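Local coordinates for NADPH-ferredoxin reductase FprA (Mycobacterium tuberculosis, PDB 1LQT), which transfers electrons between NADPH and ferredoxin through a bound FAD and may supply electrons to P450 systems, at residues A[90-93]-A[94-98]; A[379-382]-A[383-387]. All coordinates share one frame; numbering follows the deposited sequence. Where two conformers were deposited one is given.

Interaction 1 of 2, residues A[90-93]-A[94-98]; sequences PGEL and SERYD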
# COMPACT_ATOMS: atom_id res chain seq x y z
N PRO A 90 5.95 21.33 -6.12
CA PRO A 90 7.33 20.90 -6.23
C PRO A 90 8.32 22.03 -6.52
O PRO A 90 9.38 22.08 -5.91
CB PRO A 90 7.29 19.84 -7.34
CG PRO A 90 5.94 19.21 -7.10
CD PRO A 90 5.04 20.40 -6.84
N GLY A 91 7.99 22.92 -7.47
CA GLY A 91 8.90 24.00 -7.81
C GLY A 91 9.11 24.98 -6.71
O GLY A 91 10.09 25.73 -6.75
N GLU A 92 8.20 25.03 -5.75
CA GLU A 92 8.34 25.88 -4.58
C GLU A 92 9.24 25.21 -3.56
O GLU A 92 10.06 25.85 -2.91
CB GLU A 92 6.99 26.20 -4.00
CG GLU A 92 6.12 27.01 -4.93
CD GLU A 92 4.69 27.15 -4.50
OE1 GLU A 92 4.17 26.29 -3.77
OE2 GLU A 92 4.09 28.17 -4.93
N LEU A 93 9.04 23.90 -3.35
CA LEU A 93 9.90 23.17 -2.43
C LEU A 93 11.33 23.17 -2.91
O LEU A 93 12.25 23.26 -2.11
CB LEU A 93 9.42 21.71 -2.28
CG LEU A 93 8.09 21.59 -1.57
CD1 LEU A 93 7.61 20.13 -1.63
CD2 LEU A 93 8.18 22.04 -0.14
N SER A 94 11.53 23.06 -4.22
CA SER A 94 12.88 22.99 -4.74
C SER A 94 13.64 24.32 -4.56
O SER A 94 14.85 24.30 -4.52
CB SER A 94 12.91 22.54 -6.20
OG SER A 94 12.33 23.53 -7.00
N GLU A 95 12.93 25.42 -4.38
CA GLU A 95 13.55 26.73 -4.10
C GLU A 95 13.88 26.87 -2.61
O GLU A 95 14.78 27.61 -2.25
CB GLU A 95 12.61 27.89 -4.43
CG GLU A 95 12.19 28.06 -5.88
CD GLU A 95 13.29 28.43 -6.85
OE1 GLU A 95 14.47 28.54 -6.43
OE2 GLU A 95 12.94 28.61 -8.08
N ARG A 96 13.13 26.18 -1.75
CA ARG A 96 13.27 26.36 -0.33
C ARG A 96 14.11 25.34 0.41
O ARG A 96 14.37 25.50 1.59
CB ARG A 96 11.89 26.40 0.29
CG ARG A 96 11.20 27.68 0.04
CD ARG A 96 9.81 27.61 0.49
NE ARG A 96 9.19 28.90 0.37
CZ ARG A 96 8.67 29.37 -0.73
NH1 ARG A 96 8.69 28.65 -1.85
NH2 ARG A 96 8.18 30.59 -0.69
N TYR A 97 14.50 24.27 -0.27
CA TYR A 97 15.26 23.22 0.31
C TYR A 97 16.44 22.91 -0.57
O TYR A 97 16.39 23.12 -1.78
CB TYR A 97 14.36 21.97 0.48
CG TYR A 97 13.31 22.13 1.55
CD1 TYR A 97 12.07 22.66 1.28
CD2 TYR A 97 13.59 21.78 2.86
CE1 TYR A 97 11.14 22.82 2.26
CE2 TYR A 97 12.65 21.93 3.86
CZ TYR A 97 11.43 22.45 3.56
OH TYR A 97 10.46 22.59 4.53
N ASP A 98 17.51 22.42 0.03
CA ASP A 98 18.66 21.96 -0.74
C ASP A 98 18.32 20.79 -1.64
O ASP A 98 18.81 20.69 -2.76
CB ASP A 98 19.83 21.62 0.17
CG ASP A 98 20.38 22.85 0.87
OD1 ASP A 98 20.16 22.97 2.09
OD2 ASP A 98 20.99 23.70 0.21
O HOH W 1 11.48 25.98 -9.16
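L93 lays its CD2 methyl alongside the ring of Y97, 3.9 Å from CE1, the two side chains running the same way one helical turn apart. The carbonyl oxygen of L93 lies at the edge of that ring, in its plane, 3.4 Å from Y97 CD1. On the outer side, R96 reaches back along the preceding turn. Its chain is extended from CG to NE, and chi4 of 83° turns the guanidinium so that NH1 donates to E92 O at 3.3 Å. E92 O lies close to the guanidinium plane, and it also accepts from E95 N at 3.3 Å, the two donors arriving from opposite faces of the carbonyl plane. The E92 carboxylate itself turns to R413 in a salt bridge, while W409 receives R96 in a cation-pi contact. A water donates both to G91 O, at 2.8 Å, and to E95 OE2, bridging the G91 carbonyl and the E95 carboxylate. The bond from R96 N to L93 O, 3.1 Å long, spans three residues, and Y97 is the first to leave helical angles. This is the tightening end of a short amphipathic helix that leads into strand 99-102 of the Rossmann-type FAD-binding domain.

Interaction 2 of 2, residues A[379-382]-A[383-387]; sequences VDTL and IKNLG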
# COMPACT_ATOMS: atom_id res chain seq x y z
N VAL A 379 19.67 8.33 -0.96
CA VAL A 379 20.28 9.32 -0.07
C VAL A 379 21.77 9.47 -0.32
O VAL A 379 22.29 10.57 -0.34
CB VAL A 379 19.95 9.01 1.40
CG1 VAL A 379 20.85 9.78 2.32
CG2 VAL A 379 18.47 9.32 1.68
N ASP A 380 22.44 8.35 -0.61
CA ASP A 380 23.85 8.43 -0.92
C ASP A 380 24.06 9.32 -2.15
O ASP A 380 24.96 10.16 -2.19
CB ASP A 380 24.42 7.06 -1.21
CG ASP A 380 24.57 6.18 0.01
OD1 ASP A 380 24.51 6.64 1.17
OD2 ASP A 380 24.79 4.95 -0.14
N THR A 381 23.26 9.10 -3.19
CA THR A 381 23.35 9.93 -4.40
C THR A 381 23.09 11.40 -4.10
O THR A 381 23.83 12.29 -4.56
CB THR A 381 22.31 9.44 -5.44
OG1 THR A 381 22.55 8.08 -5.78
CG2 THR A 381 22.41 10.23 -6.72
N LEU A 382 22.02 11.67 -3.36
CA LEU A 382 21.65 13.01 -2.97
C LEU A 382 22.80 13.71 -2.25
O LEU A 382 23.14 14.87 -2.55
CB LEU A 382 20.40 12.91 -2.08
CG LEU A 382 19.80 14.17 -1.49
CD1 LEU A 382 18.39 13.88 -1.04
CD2 LEU A 382 20.59 14.70 -0.33
N ILE A 383 23.40 13.03 -1.29
CA ILE A 383 24.45 13.63 -0.47
C ILE A 383 25.70 13.88 -1.31
O ILE A 383 26.34 14.93 -1.18
CB ILE A 383 24.75 12.76 0.75
CG1 ILE A 383 23.56 12.85 1.70
CG2 ILE A 383 26.04 13.20 1.46
CD1 ILE A 383 23.67 12.08 2.94
N LYS A 384 26.04 12.95 -2.19
CA LYS A 384 27.16 13.17 -3.10
C LYS A 384 26.92 14.43 -3.94
O LYS A 384 27.83 15.24 -4.12
CB LYS A 384 27.37 11.95 -3.99
CG LYS A 384 28.38 12.13 -5.15
CD LYS A 384 28.62 10.78 -5.86
CE LYS A 384 29.46 10.88 -7.16
NZ LYS A 384 29.56 9.53 -7.80
N ASN A 385 25.70 14.58 -4.45
CA ASN A 385 25.38 15.72 -5.29
C ASN A 385 25.42 17.03 -4.53
O ASN A 385 25.91 18.02 -5.03
CB ASN A 385 24.01 15.54 -5.97
CG ASN A 385 24.01 14.48 -7.04
OD1 ASN A 385 22.93 13.94 -7.38
ND2 ASN A 385 25.16 14.18 -7.59
N LEU A 386 25.02 17.02 -3.26
CA LEU A 386 25.12 18.25 -2.48
C LEU A 386 26.56 18.65 -2.26
O LEU A 386 26.89 19.82 -2.30
CB LEU A 386 24.45 18.11 -1.12
CG LEU A 386 22.93 18.02 -1.11
CD1 LEU A 386 22.49 17.86 0.32
CD2 LEU A 386 22.28 19.21 -1.75
N GLY A 387 27.39 17.65 -1.97
CA GLY A 387 28.81 17.84 -1.74
C GLY A 387 29.46 18.45 -2.96
O GLY A 387 30.30 19.35 -2.89
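Four successive i to i+4 backbone bonds, from I383 N to V379 O through L386 N to L382 O, carry regular alpha-helix across 379-386, all between 2.9 and 3.0 Å. Along the buried side, L382 and L386 run side by side, the CD2 methyl of L382 meeting CD1 of L386 at 3.7 Å. L382 has its CG anti to the backbone N (chi1 179°), whereas L386 has CG anti to the carbonyl carbon (chi1 -70°), a combination that brings the two branched ends together one turn apart. L382 continues inward onto A99 and I101 of strand 99-102. Around the helix from this pair, I383 crosses V379 at a slant: its CD1 touches V379 CG1 at 3.7 Å, and its CG1 lies 3.3 Å from the carbonyl oxygen of V379. CG1 of I383 is also 4.0 Å from L382 CD2, which joins the two apolar pairs. V379 and I383 rest on helix 13-28, V379 against A18, S21 and L22, and I383 against A25.

The more polar flank is formed by T381 and N385, again side by side. CG2 of T381 approaches OD1 of N385 at 3.8 Å, while the polar ends have separate partners: T381 OG1 has the carbonyl oxygens of G345, its stronger partner, and D377 within bonding reach, with one proton to share between them, and N385 OD1 bonds to the hydroxyl of Y355. The contacts with G345 and with Y355 of strand 354-356 link the flank to that part of the fold. Taken together, the spacing is that of an amphipathic alpha-helix, here the long helix 370-391 packed on helix 13-28 and on strand 99-102 of the six-stranded mixed sheet.

In the fold
Interactions 1 and 2 come from distant parts of the sequence, yet their centres lie about 16 Å apart on the same side of the chain's centre. They meet at one point of packing, where D98 O lies 3.9 Å from L386 CD2. Strand 99-102 stands between them as a shared support: L93 packs on V100 and Y102, L382 on A99 and I101. Neither contact touches the FAD, but both belong to the layers packed on the sheet of its domain. The side chain of L93 is about 8 Å from the bound FAD and about 4 Å from the side chain of V84, a probable FAD-binding residue, while that of V379 is about 12 Å from the cofactor.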